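Local atomic coordinates of endo-pectate lyase (Erwinia chrysanthemi, PDB entry 3B4N), a protein that cleaves (1->4)-alpha-D-galacturonan by elimination, with calcium as cofactor, and probably also depolymerises highly methylated pectins in an endo fashion. Residues S167-I175 with V187-D195; D31-T39 with T70-T78. All coordinates share one frame; numbering follows the deposited sequence.

Two closures, placed one after the other along the chain, illustrate how each part of a two-part protein is closed on itself. Contact 2 comes first: strand 32-39 is met by strand 72-75 once the chain has passed through strands 44-52 and 61-66, a closure within the N-terminal beta sandwich. Contact 1 opens much later, in the parallel beta helix, where 167-175 and 187-195 close a loop made mostly of strand. The contacts neither nest nor cross. The centres of contact 1 and contact 2 lie about 19 Å apart, and the nearest atoms of contact 1 and contact 2 about 5 Å apart. Strand 22-29 links them: it pairs with strand 32-39, while its Lys29 forms a salt bridge with Glu190 of contact 1.

Contact 1 (S167-I175 with V187-D195); sequences SASGGADGI and VIWEDICED. Unlike the reference sequence in segment 167-175: Gly171 (reference Arg). With ZN (zinc ion), chain D; CA (calcium ion), chain C; ZN (zinc ion), chain F.
Asp173 and Asp195 are joined by metal: one zinc ion takes Asp173 OD2 at 2.0 Å and Asp195 OD1 at 1.9 Å, with Asp195 OD2 farther off at 2.6 Å and the carboxylate planes turned 68° apart. A chi1 of -161° swings the Asp173 carboxylate away from the backbone N, and there it bridges two ions; its OD1 binds a second zinc, also held by His176. A water touches both metals, and Lys224 is a further partner of Asp195 OD1. At the other end, Asp191 OD1 binds calcium at 2.4 Å, in a site shared with the backbone carbonyls of Ile192 and Tyr218, Asn213 OD1 and two waters.

One direct hydrogen bond links the backbones, from Glu194 N to Ala172 O (3.1 Å, 171° at the hydrogen), a carbonyl that the type II' turn from Gly171 to Gly174 offers to the other segment. Beside it, Cys193 CB presses on the same Ala172 O at 3.0 Å, while its sulfur is tied to Cys143. Two waters bridge the backbones elsewhere: one joins Ala168 O, Gly171 N and Asp191 O, another Gly171 O, Cys193 N and Asp195 O.

Apolar contact is lighter. Ile175 CD1 meets Val187 CG1 tip to tip at 4.1 Å. Loops stacked on successive coils are characteristic of the right-handed parallel beta helix, and here they hold the calcium of a pectate lyase as well as zinc ions.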
ATOM      1  N   SER A 167     -11.279  -1.062   8.189  1.00 13.04           N
ATOM      2  CA  SER A 167     -11.490  -2.162   9.132  1.00 13.40           C
ATOM      3  C   SER A 167     -11.264  -3.565   8.586  1.00 12.49           C
ATOM      4  O   SER A 167     -11.484  -3.831   7.408  1.00 13.86           O
ATOM      5  CB  SER A 167     -12.893  -2.069   9.739  1.00 15.85           C
ATOM      6  OG  SER A 167     -13.879  -2.485   8.817  1.00 16.58           O
ATOM      7  N   ALA A 168     -10.824  -4.461   9.462  1.00 14.53           N
ATOM      8  CA  ALA A 168     -10.543  -5.836   9.069  1.00 14.56           C
ATOM      9  C   ALA A 168     -11.747  -6.576   8.507  1.00 15.18           C
ATOM     10  O   ALA A 168     -11.607  -7.377   7.588  1.00 15.09           O
ATOM     11  CB  ALA A 168      -9.973  -6.611  10.255  1.00 16.39           C
ATOM     12  N   SER A 169     -12.929  -6.305   9.048  1.00 15.55           N
ATOM     13  CA  SER A 169     -14.131  -6.999   8.602  1.00 14.89           C
ATOM     14  C   SER A 169     -14.983  -6.247   7.591  1.00 15.28           C
ATOM     15  O   SER A 169     -16.005  -6.759   7.141  1.00 17.10           O
ATOM     16  CB  SER A 169     -15.003  -7.347   9.815  1.00 17.35           C
ATOM     17  OG  SER A 169     -15.492  -6.175  10.440  1.00 18.46           O
ATOM     18  N   GLY A 170     -14.566  -5.043   7.218  1.00 14.44           N
ATOM     19  CA  GLY A 170     -15.366  -4.268   6.286  1.00 13.71           C
ATOM     20  C   GLY A 170     -14.642  -3.648   5.111  1.00 12.58           C
ATOM     21  O   GLY A 170     -15.023  -2.571   4.650  1.00 12.20           O
ATOM     22  N   GLY A 171     -13.638  -4.352   4.598  1.00 12.41           N
ATOM     23  CA  GLY A 171     -12.855  -3.832   3.489  1.00 12.05           C
ATOM     24  C   GLY A 171     -13.537  -3.717   2.139  1.00 12.45           C
ATOM     25  O   GLY A 171     -13.042  -3.002   1.262  1.00 11.51           O
ATOM     26  N   ALA A 172     -14.661  -4.413   1.965  1.00 11.37           N
ATOM     27  CA  ALA A 172     -15.422  -4.403   0.713  1.00 11.12           C
ATOM     28  C   ALA A 172     -14.526  -4.349  -0.524  1.00 10.98           C
ATOM     29  O   ALA A 172     -13.666  -5.218  -0.698  1.00 10.68           O
ATOM     30  CB  ALA A 172     -16.418  -3.244   0.717  1.00 10.95           C
ATOM     31  N   ASP A 173     -14.712  -3.355  -1.390  1.00 10.29           N
ATOM     32  CA  ASP A 173     -13.860  -3.260  -2.575  1.00 10.37           C
ATOM     33  C   ASP A 173     -12.844  -2.116  -2.485  1.00 10.04           C
ATOM     34  O   ASP A 173     -12.518  -1.467  -3.482  1.00 11.21           O
ATOM     35  CB  ASP A 173     -14.678  -3.126  -3.860  1.00 10.54           C
ATOM     36  CG  ASP A 173     -13.868  -3.485  -5.086  1.00 13.47           C
ATOM     37  OD1 ASP A 173     -14.167  -2.997  -6.189  1.00 12.80           O
ATOM     38  OD2 ASP A 173     -12.917  -4.276  -4.944  1.00 13.43           O
ATOM     39  N   GLY A 174     -12.382  -1.855  -1.270  1.00  9.91           N
ATOM     40  CA  GLY A 174     -11.356  -0.844  -1.069  1.00  9.75           C
ATOM     41  C   GLY A 174     -11.570   0.551  -1.612  1.00  9.55           C
ATOM     42  O   GLY A 174     -12.657   1.114  -1.505  1.00 11.29           O
ATOM     43  N   ILE A 175     -10.514   1.111  -2.192  1.00  9.40           N
ATOM     44  CA  ILE A 175     -10.542   2.473  -2.719  1.00  9.36           C
ATOM     45  C   ILE A 175     -10.370   2.507  -4.229  1.00  9.47           C
ATOM     46  O   ILE A 175      -9.431   1.926  -4.757  1.00 10.49           O
ATOM     47  CB  ILE A 175      -9.416   3.318  -2.078  1.00  9.03           C
ATOM     48  CG1 ILE A 175      -9.550   3.271  -0.553  1.00 10.63           C
ATOM     49  CG2 ILE A 175      -9.451   4.744  -2.614  1.00  9.85           C
ATOM     50  CD1 ILE A 175      -8.438   4.004   0.197  1.00 10.96           C
ATOM     51  N   VAL A 187      -2.672   5.049   4.098  1.00  7.71           N
ATOM     52  CA  VAL A 187      -3.910   4.332   4.347  1.00  8.42           C
ATOM     53  C   VAL A 187      -3.501   2.975   4.910  1.00  9.40           C
ATOM     54  O   VAL A 187      -2.489   2.399   4.503  1.00  9.47           O
ATOM     55  CB  VAL A 187      -4.752   4.161   3.059  1.00  8.68           C
ATOM     56  CG1 VAL A 187      -5.910   3.197   3.322  1.00  9.83           C
ATOM     57  CG2 VAL A 187      -5.308   5.528   2.629  1.00  9.84           C
ATOM     58  N   ILE A 188      -4.270   2.494   5.879  1.00  9.75           N
ATOM     59  CA  ILE A 188      -3.991   1.212   6.512  1.00  9.15           C
ATOM     60  C   ILE A 188      -5.176   0.292   6.282  1.00  9.14           C
ATOM     61  O   ILE A 188      -6.305   0.648   6.606  1.00 10.64           O
ATOM     62  CB  ILE A 188      -3.774   1.372   8.026  1.00 10.60           C
ATOM     63  CG1 ILE A 188      -2.518   2.212   8.274  1.00 11.42           C
ATOM     64  CG2 ILE A 188      -3.669  -0.001   8.697  1.00 12.54           C
ATOM     65  CD1 ILE A 188      -2.197   2.430   9.745  1.00 12.92           C
ATOM     66  N   TRP A 189      -4.914  -0.866   5.684  1.00  8.40           N
ATOM     67  CA  TRP A 189      -5.963  -1.863   5.438  1.00  8.59           C
ATOM     68  C   TRP A 189      -5.723  -2.965   6.467  1.00 10.25           C
ATOM     69  O   TRP A 189      -4.718  -3.668   6.399  1.00 11.15           O
ATOM     70  CB  TRP A 189      -5.837  -2.452   4.028  1.00  9.71           C
ATOM     71  CG  TRP A 189      -6.191  -1.515   2.895  1.00  8.28           C
ATOM     72  CD1 TRP A 189      -7.361  -1.487   2.191  1.00  8.99           C
ATOM     73  CD2 TRP A 189      -5.338  -0.532   2.289  1.00  8.45           C
ATOM     74  NE1 TRP A 189      -7.289  -0.562   1.177  1.00  8.99           N
ATOM     75  CE2 TRP A 189      -6.057   0.039   1.216  1.00  8.38           C
ATOM     76  CE3 TRP A 189      -4.033  -0.085   2.545  1.00  8.86           C
ATOM     77  CZ2 TRP A 189      -5.514   1.032   0.398  1.00  8.34           C
ATOM     78  CZ3 TRP A 189      -3.493   0.908   1.728  1.00  9.57           C
ATOM     79  CH2 TRP A 189      -4.235   1.452   0.668  1.00  9.94           C
ATOM     80  N   GLU A 190      -6.642  -3.123   7.416  1.00 10.81           N
ATOM     81  CA  GLU A 190      -6.473  -4.133   8.466  1.00 11.22           C
ATOM     82  C   GLU A 190      -6.580  -5.589   7.987  1.00 12.94           C
ATOM     83  O   GLU A 190      -6.012  -6.498   8.603  1.00 13.04           O
ATOM     84  CB  GLU A 190      -7.444  -3.845   9.618  1.00 12.55           C
ATOM     85  CG  GLU A 190      -7.092  -2.578  10.430  1.00 15.05           C
ATOM     86  CD  GLU A 190      -5.788  -2.695  11.221  1.00 18.34           C
ATOM     87  OE1 GLU A 190      -5.432  -3.817  11.639  1.00 20.38           O
ATOM     88  OE2 GLU A 190      -5.121  -1.660  11.451  1.00 19.18           O
ATOM     89  N   ASP A 191      -7.297  -5.801   6.889  1.00 12.33           N
ATOM     90  CA  ASP A 191      -7.437  -7.116   6.261  1.00 12.11           C
ATOM     91  C   ASP A 191      -8.106  -6.849   4.924  1.00 12.46           C
ATOM     92  O   ASP A 191      -9.326  -6.723   4.846  1.00 12.87           O
ATOM     93  CB  ASP A 191      -8.311  -8.070   7.093  1.00 14.02           C
ATOM     94  CG  ASP A 191      -8.345  -9.492   6.517  1.00 14.88           C
ATOM     95  OD1 ASP A 191      -8.005  -9.681   5.332  1.00 14.79           O
ATOM     96  OD2 ASP A 191      -8.725 -10.433   7.251  1.00 17.60           O
ATOM     97  N   ILE A 192      -7.302  -6.747   3.874  1.00 10.98           N
ATOM     98  CA  ILE A 192      -7.821  -6.482   2.545  1.00 10.91           C
ATOM     99  C   ILE A 192      -8.967  -7.430   2.226  1.00 10.62           C
ATOM    100  O   ILE A 192      -8.860  -8.632   2.480  1.00 11.08           O
ATOM    101  CB  ILE A 192      -6.731  -6.697   1.487  1.00 10.36           C
ATOM    102  CG1 ILE A 192      -5.623  -5.656   1.654  1.00 11.52           C
ATOM    103  CG2 ILE A 192      -7.346  -6.637   0.091  1.00 10.23           C
ATOM    104  CD1 ILE A 192      -4.401  -5.950   0.806  1.00 13.56           C
ATOM    105  N   CYS A 193     -10.056  -6.893   1.686  1.00 10.53           N
ATOM    106  CA  CYS A 193     -11.193  -7.722   1.312  1.00 11.18           C
ATOM    107  C   CYS A 193     -10.987  -8.155  -0.150  1.00 11.04           C
ATOM    108  O   CYS A 193     -10.160  -9.029  -0.412  1.00 12.13           O
ATOM    109  CB  CYS A 193     -12.499  -6.939   1.515  1.00 11.20           C
ATOM    110  SG  CYS A 193     -13.997  -7.893   1.123  1.00 14.69           S
ATOM    111  N   GLU A 194     -11.686  -7.550  -1.108  1.00 11.56           N
ATOM    112  CA  GLU A 194     -11.505  -7.951  -2.511  1.00 12.09           C
ATOM    113  C   GLU A 194     -10.103  -7.580  -2.987  1.00 10.95           C
ATOM    114  O   GLU A 194      -9.401  -8.372  -3.620  1.00 12.60           O
ATOM    115  CB  GLU A 194     -12.545  -7.272  -3.402  1.00 14.73           C
ATOM    116  CG  GLU A 194     -13.971  -7.765  -3.204  1.00 20.24           C
ATOM    117  CD  GLU A 194     -14.136  -9.250  -3.498  1.00 23.09           C
ATOM    118  OE1 GLU A 194     -13.454  -9.765  -4.411  1.00 25.23           O
ATOM    119  OE2 GLU A 194     -14.964  -9.902  -2.827  1.00 26.30           O
ATOM    120  N   ASP A 195      -9.716  -6.348  -2.685  1.00 10.82           N
ATOM    121  CA  ASP A 195      -8.403  -5.813  -3.021  1.00  9.14           C
ATOM    122  C   ASP A 195      -8.306  -4.501  -2.267  1.00  9.25           C
ATOM    123  O   ASP A 195      -9.290  -4.057  -1.683  1.00 10.98           O
ATOM    124  CB  ASP A 195      -8.245  -5.611  -4.543  1.00 11.28           C
ATOM    125  CG  ASP A 195      -9.503  -5.082  -5.208  1.00 11.41           C
ATOM    126  OD1 ASP A 195     -10.185  -5.859  -5.905  1.00 12.50           O
ATOM    127  OD2 ASP A 195      -9.811  -3.893  -5.037  1.00 15.07           O
TER
HETATM  128 ZN    ZN D 711     -11.770  -4.910  -6.458  1.00 11.63          ZN
HETATM  129 CA    CA C 702      -8.412 -10.732   3.261  1.00 11.72          CA
HETATM  130 ZN    ZN F 716     -13.463  -2.309  -7.741  1.00 32.30          ZN
HETATM  131  O   HOH W   1      -9.160  -3.874   5.559  1.00 13.79           O
HETATM  132  O   HOH W   2     -12.133  -6.762   4.984  1.00 16.13           O
HETATM  133  O   HOH W   3     -10.299  -4.100   0.940  1.00 11.58           O
HETATM  134  O   HOH W   4     -10.124  -1.349  -4.705  1.00 12.29           O
HETATM  135  O   HOH W   5      -8.574 -10.923   0.846  1.00 12.96           O
HETATM  136  O   HOH W   6     -11.527  -3.792  -7.900  1.00 16.24           O
HETATM  137  O   HOH W   7      -8.073 -13.082   3.437  1.00 12.47           O
HETATM  138  O   HOH W   8     -12.865  -6.293  -7.302  1.00 15.34           O

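Contact 2 (D31-T39 with T70-T78); sequences DVNYLGWST and TRTFKDADT. With EDO (1,2-ethanediol), chain G.
Trp37 lies across the backbone of Arg71 and Thr72, where two antiparallel strands pair in the three-stranded sheet of a fibronectin type III-like sandwich. Its CG stands between the backbone N and the carbonyl carbon (chi1 61°), which folds the indole over the neighbouring strand. Arg71 CA makes a CH-pi contact with the five-membered ring, 4.1 Å from its centroid, and Arg71 O and Thr72 N lie over the same indole toward the rim. Phe73 CB abuts the edge of the indole's six-membered ring, in plane, 3.8 Å from Trp37 CZ3.

Leu35 and Phe73 run side by side on the face turned to the other sheet of the sandwich, with Leu35 CD1 at 4.1 Å from Phe73 CD2. Both reach that facing sheet, Leu35 at Val49 and Phe73 at Ile63 and Leu66. Their backbones form a hydrogen-bonded pair, in which Leu35 N donates to Phe73 O at 2.8 Å. On the opposite face Tyr34 and Lys74 also point the same way, Tyr34 CE1 touching Lys74 CB at 3.6 Å; Val32 CG1 sits over one face of the phenol ring, toward its rim, and the hydroxyl bonds to Asn274 of the beta helix. Thr72, on the same face, bonds through OG1 to Asn240 O.

The side chain of Arg71 crosses Trp37 at about a right angle, yet its guanidinium plane is only 18° from that of the indole. NH1 is held by Thr70 O and Ala68 O. Thr39 CG2 sits over one face of the guanidinium, 3.7 Å from Arg71 NE, and a water in its plane joins Arg71 NH2 to Thr39 O.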
ATOM      1  N   ASP A  31       3.256  -8.954  17.021  1.00 21.60           N
ATOM      2  CA  ASP A  31       4.199  -8.377  17.988  1.00 19.05           C
ATOM      3  C   ASP A  31       5.091  -7.285  17.425  1.00 18.06           C
ATOM      4  O   ASP A  31       6.163  -6.988  17.962  1.00 19.07           O
ATOM      5  CB  ASP A  31       5.062  -9.468  18.604  1.00 19.50           C
ATOM      6  CG  ASP A  31       4.297 -10.294  19.595  1.00 20.92           C
ATOM      7  OD1 ASP A  31       4.821 -11.330  20.003  1.00 16.11           O
ATOM      8  OD2 ASP A  31       3.175  -9.893  19.970  1.00 22.55           O
ATOM      9  N   VAL A  32       4.640  -6.696  16.333  1.00 17.66           N
ATOM     10  CA  VAL A  32       5.364  -5.621  15.690  1.00 15.42           C
ATOM     11  C   VAL A  32       4.389  -4.460  15.603  1.00 15.46           C
ATOM     12  O   VAL A  32       3.217  -4.648  15.263  1.00 17.16           O
ATOM     13  CB  VAL A  32       5.811  -6.027  14.266  1.00 15.84           C
ATOM     14  CG1 VAL A  32       6.495  -4.861  13.574  1.00 17.11           C
ATOM     15  CG2 VAL A  32       6.773  -7.210  14.347  1.00 17.06           C
ATOM     16  N   ASN A  33       4.852  -3.268  15.959  1.00 12.10           N
ATOM     17  CA  ASN A  33       4.008  -2.087  15.860  1.00 11.86           C
ATOM     18  C   ASN A  33       4.408  -1.381  14.583  1.00 10.94           C
ATOM     19  O   ASN A  33       5.563  -0.990  14.419  1.00 12.15           O
ATOM     20  CB  ASN A  33       4.231  -1.150  17.045  1.00 10.88           C
ATOM     21  CG  ASN A  33       3.677  -1.707  18.336  1.00 12.65           C
ATOM     22  OD1 ASN A  33       4.202  -1.438  19.421  1.00 15.26           O
ATOM     23  ND2 ASN A  33       2.594  -2.464  18.232  1.00 11.87           N
ATOM     24  N   TYR A  34       3.463  -1.248  13.663  1.00  9.76           N
ATOM     25  CA  TYR A  34       3.732  -0.569  12.405  1.00 10.30           C
ATOM     26  C   TYR A  34       3.241   0.861  12.475  1.00  9.71           C
ATOM     27  O   TYR A  34       2.129   1.131  12.939  1.00 10.60           O
ATOM     28  CB  TYR A  34       3.036  -1.278  11.242  1.00 11.06           C
ATOM     29  CG  TYR A  34       3.676  -2.584  10.848  1.00 11.16           C
ATOM     30  CD1 TYR A  34       4.735  -2.623   9.949  1.00 13.10           C
ATOM     31  CD2 TYR A  34       3.236  -3.781  11.404  1.00 13.41           C
ATOM     32  CE1 TYR A  34       5.349  -3.837   9.611  1.00 14.20           C
ATOM     33  CE2 TYR A  34       3.835  -4.988  11.078  1.00 13.90           C
ATOM     34  CZ  TYR A  34       4.886  -5.010  10.186  1.00 15.28           C
ATOM     35  OH  TYR A  34       5.473  -6.217   9.879  1.00 17.06           O
ATOM     36  N   LEU A  35       4.092   1.779  12.035  1.00  8.71           N
ATOM     37  CA  LEU A  35       3.739   3.187  12.001  1.00  8.06           C
ATOM     38  C   LEU A  35       3.629   3.625  10.554  1.00  7.83           C
ATOM     39  O   LEU A  35       4.426   3.223   9.709  1.00  9.08           O
ATOM     40  CB  LEU A  35       4.813   4.039  12.670  1.00  9.41           C
ATOM     41  CG  LEU A  35       5.107   3.761  14.138  1.00  9.25           C
ATOM     42  CD1 LEU A  35       6.191   4.729  14.625  1.00 11.51           C
ATOM     43  CD2 LEU A  35       3.834   3.926  14.954  1.00 11.59           C
ATOM     44  N   GLY A  36       2.632   4.456  10.288  1.00  7.51           N
ATOM     45  CA  GLY A  36       2.447   5.004   8.960  1.00  8.32           C
ATOM     46  C   GLY A  36       2.107   6.469   9.146  1.00  7.27           C
ATOM     47  O   GLY A  36       1.258   6.819   9.974  1.00  8.13           O
ATOM     48  N   TRP A  37       2.771   7.350   8.405  1.00  8.23           N
ATOM     49  CA  TRP A  37       2.462   8.762   8.541  1.00  8.30           C
ATOM     50  C   TRP A  37       2.445   9.452   7.199  1.00  8.55           C
ATOM     51  O   TRP A  37       2.929   8.919   6.201  1.00  9.93           O
ATOM     52  CB  TRP A  37       3.484   9.461   9.456  1.00  8.73           C
ATOM     53  CG  TRP A  37       4.916   9.410   8.967  1.00  7.61           C
ATOM     54  CD1 TRP A  37       5.571  10.355   8.224  1.00  7.76           C
ATOM     55  CD2 TRP A  37       5.848   8.343   9.169  1.00  8.07           C
ATOM     56  NE1 TRP A  37       6.853   9.939   7.952  1.00  8.36           N
ATOM     57  CE2 TRP A  37       7.050   8.707   8.520  1.00  8.56           C
ATOM     58  CE3 TRP A  37       5.782   7.112   9.835  1.00  7.60           C
ATOM     59  CZ2 TRP A  37       8.182   7.880   8.517  1.00  7.63           C
ATOM     60  CZ3 TRP A  37       6.902   6.288   9.833  1.00  8.53           C
ATOM     61  CH2 TRP A  37       8.088   6.677   9.177  1.00  9.19           C
ATOM     62  N   SER A  38       1.838  10.628   7.180  1.00 10.02           N
ATOM     63  CA  SER A  38       1.831  11.452   5.987  1.00  9.98           C
ATOM     64  C   SER A  38       2.353  12.799   6.462  1.00 11.06           C
ATOM     65  O   SER A  38       2.158  13.185   7.615  1.00 11.86           O
ATOM     66  CB  SER A  38       0.423  11.614   5.405  1.00 11.34           C
ATOM     67  OG  SER A  38      -0.428  12.320   6.286  1.00 14.45           O
ATOM     68  N   THR A  39       3.058  13.499   5.589  1.00 10.21           N
ATOM     69  CA  THR A  39       3.565  14.812   5.941  1.00 11.63           C
ATOM     70  C   THR A  39       3.510  15.676   4.697  1.00 12.91           C
ATOM     71  O   THR A  39       3.626  15.166   3.583  1.00 13.20           O
ATOM     72  CB  THR A  39       5.027  14.755   6.470  1.00 11.49           C
ATOM     73  OG1 THR A  39       5.438  16.073   6.850  1.00 13.10           O
ATOM     74  CG2 THR A  39       5.987  14.222   5.404  1.00 12.05           C
ATOM     75  N   THR A  70      10.870   7.386   3.139  1.00  9.57           N
ATOM     76  CA  THR A  70       9.942   6.435   3.712  1.00  8.96           C
ATOM     77  C   THR A  70       8.782   7.114   4.437  1.00  8.61           C
ATOM     78  O   THR A  70       8.893   8.251   4.899  1.00  8.77           O
ATOM     79  CB  THR A  70      10.669   5.474   4.685  1.00  8.10           C
ATOM     80  OG1 THR A  70       9.775   4.418   5.044  1.00  9.36           O
ATOM     81  CG2 THR A  70      11.118   6.203   5.964  1.00 10.36           C
ATOM     82  N   ARG A  71       7.654   6.415   4.514  1.00  8.25           N
ATOM     83  CA  ARG A  71       6.497   6.936   5.229  1.00  9.26           C
ATOM     84  C   ARG A  71       5.971   5.865   6.175  1.00  8.80           C
ATOM     85  O   ARG A  71       4.861   5.969   6.699  1.00  8.55           O
ATOM     86  CB  ARG A  71       5.406   7.376   4.245  1.00  7.74           C
ATOM     87  CG  ARG A  71       5.797   8.615   3.427  1.00  7.93           C
ATOM     88  CD  ARG A  71       5.940   9.859   4.298  1.00  8.07           C
ATOM     89  NE  ARG A  71       6.198  11.056   3.491  1.00  9.57           N
ATOM     90  CZ  ARG A  71       7.407  11.497   3.141  1.00  8.97           C
ATOM     91  NH1 ARG A  71       8.509  10.857   3.516  1.00 11.22           N
ATOM     92  NH2 ARG A  71       7.515  12.588   2.399  1.00 11.88           N
ATOM     93  N   THR A  72       6.783   4.829   6.386  1.00  7.60           N
ATOM     94  CA  THR A  72       6.407   3.744   7.289  1.00  8.57           C
ATOM     95  C   THR A  72       7.609   3.308   8.125  1.00  9.55           C
ATOM     96  O   THR A  72       8.764   3.576   7.783  1.00 10.29           O
ATOM     97  CB  THR A  72       5.890   2.495   6.527  1.00  8.08           C
ATOM     98  OG1 THR A  72       6.954   1.953   5.734  1.00 10.45           O
ATOM     99  CG2 THR A  72       4.684   2.844   5.636  1.00  9.69           C
ATOM    100  N   PHE A  73       7.322   2.623   9.221  1.00  9.85           N
ATOM    101  CA  PHE A  73       8.355   2.126  10.124  1.00  9.82           C
ATOM    102  C   PHE A  73       7.787   0.963  10.919  1.00  9.49           C
ATOM    103  O   PHE A  73       6.589   0.913  11.184  1.00 10.84           O
ATOM    104  CB  PHE A  73       8.782   3.224  11.104  1.00 10.06           C
ATOM    105  CG  PHE A  73       9.818   2.781  12.095  1.00 10.72           C
ATOM    106  CD1 PHE A  73      11.125   2.558  11.684  1.00 12.28           C
ATOM    107  CD2 PHE A  73       9.486   2.577  13.431  1.00 11.56           C
ATOM    108  CE1 PHE A  73      12.098   2.139  12.582  1.00 11.14           C
ATOM    109  CE2 PHE A  73      10.458   2.153  14.347  1.00 12.94           C
ATOM    110  CZ  PHE A  73      11.760   1.936  13.920  1.00 11.89           C
ATOM    111  N   LYS A  74       8.640   0.016  11.275  1.00 10.26           N
ATOM    112  CA  LYS A  74       8.185  -1.096  12.092  1.00 10.74           C
ATOM    113  C   LYS A  74       9.056  -1.218  13.335  1.00 11.83           C
ATOM    114  O   LYS A  74      10.280  -1.146  13.263  1.00 12.48           O
ATOM    115  CB  LYS A  74       8.186  -2.406  11.300  1.00 15.25           C
ATOM    116  CG  LYS A  74       9.535  -2.938  10.916  1.00 18.20           C
ATOM    117  CD  LYS A  74       9.365  -4.267  10.177  1.00 21.17           C
ATOM    118  CE  LYS A  74      10.705  -4.893   9.835  1.00 24.05           C
ATOM    119  NZ  LYS A  74      11.536  -4.005   8.977  1.00 27.05           N
ATOM    120  N   ASP A  75       8.397  -1.356  14.480  1.00 11.90           N
ATOM    121  CA  ASP A  75       9.076  -1.509  15.759  1.00 11.18           C
ATOM    122  C   ASP A  75       8.736  -2.880  16.331  1.00 11.63           C
ATOM    123  O   ASP A  75       7.599  -3.126  16.728  1.00 11.95           O
ATOM    124  CB  ASP A  75       8.628  -0.425  16.745  1.00 12.69           C
ATOM    125  CG  ASP A  75       9.317  -0.548  18.093  1.00 14.62           C
ATOM    126  OD1 ASP A  75       8.838   0.056  19.071  1.00 13.64           O
ATOM    127  OD2 ASP A  75      10.345  -1.246  18.171  1.00 12.36           O
ATOM    128  N   ALA A  76       9.726  -3.768  16.362  1.00 12.91           N
ATOM    129  CA  ALA A  76       9.542  -5.117  16.889  1.00 15.47           C
ATOM    130  C   ALA A  76      10.258  -5.295  18.218  1.00 16.77           C
ATOM    131  O   ALA A  76      10.382  -6.414  18.714  1.00 19.29           O
ATOM    132  CB  ALA A  76      10.068  -6.142  15.892  1.00 16.39           C
ATOM    133  N   ASP A  77      10.714  -4.190  18.801  1.00 17.59           N
ATOM    134  CA  ASP A  77      11.456  -4.236  20.058  1.00 20.30           C
ATOM    135  C   ASP A  77      10.640  -3.757  21.256  1.00 21.23           C
ATOM    136  O   ASP A  77      11.032  -2.807  21.939  1.00 22.48           O
ATOM    137  CB  ASP A  77      12.719  -3.379  19.924  1.00 22.10           C
ATOM    138  CG  ASP A  77      13.635  -3.491  21.124  1.00 25.90           C
ATOM    139  OD1 ASP A  77      14.452  -2.568  21.328  1.00 27.61           O
ATOM    140  OD2 ASP A  77      13.548  -4.501  21.856  1.00 29.20           O
ATOM    141  N   THR A  78       9.505  -4.399  21.505  1.00 21.95           N
ATOM    142  CA  THR A  78       8.663  -4.019  22.636  1.00 23.67           C
ATOM    143  C   THR A  78       8.353  -5.213  23.532  1.00 23.95           C
ATOM    144  O   THR A  78       8.433  -6.360  23.100  1.00 25.16           O
ATOM    145  CB  THR A  78       7.323  -3.413  22.175  1.00 23.56           C
ATOM    146  OG1 THR A  78       6.593  -4.386  21.419  1.00 25.05           O
ATOM    147  CG2 THR A  78       7.560  -2.172  21.324  1.00 24.58           C
TER
HETATM  148  C1  EDO G 801       0.100  15.830   6.887  1.00 19.67           C
HETATM  149  O1  EDO G 801       0.141  14.938   5.640  1.00 19.67           O
HETATM  150  C2  EDO G 801      -1.310  16.241   7.327  1.00 19.43           C
HETATM  151  O2  EDO G 801      -2.089  14.937   7.679  1.00 17.95           O
HETATM  152  O   HOH W   9       7.091  -4.622  18.980  1.00 25.69           O
HETATM  153  O   HOH W  10       8.901  -8.760  18.421  1.00 30.41           O
HETATM  154  O   HOH W  11       3.587  -3.267  21.748  1.00 18.99           O
HETATM  155  O   HOH W  12       3.278  11.460   3.011  1.00 12.58           O
HETATM  156  O   HOH W  13       5.031  14.006   1.540  1.00 20.11           O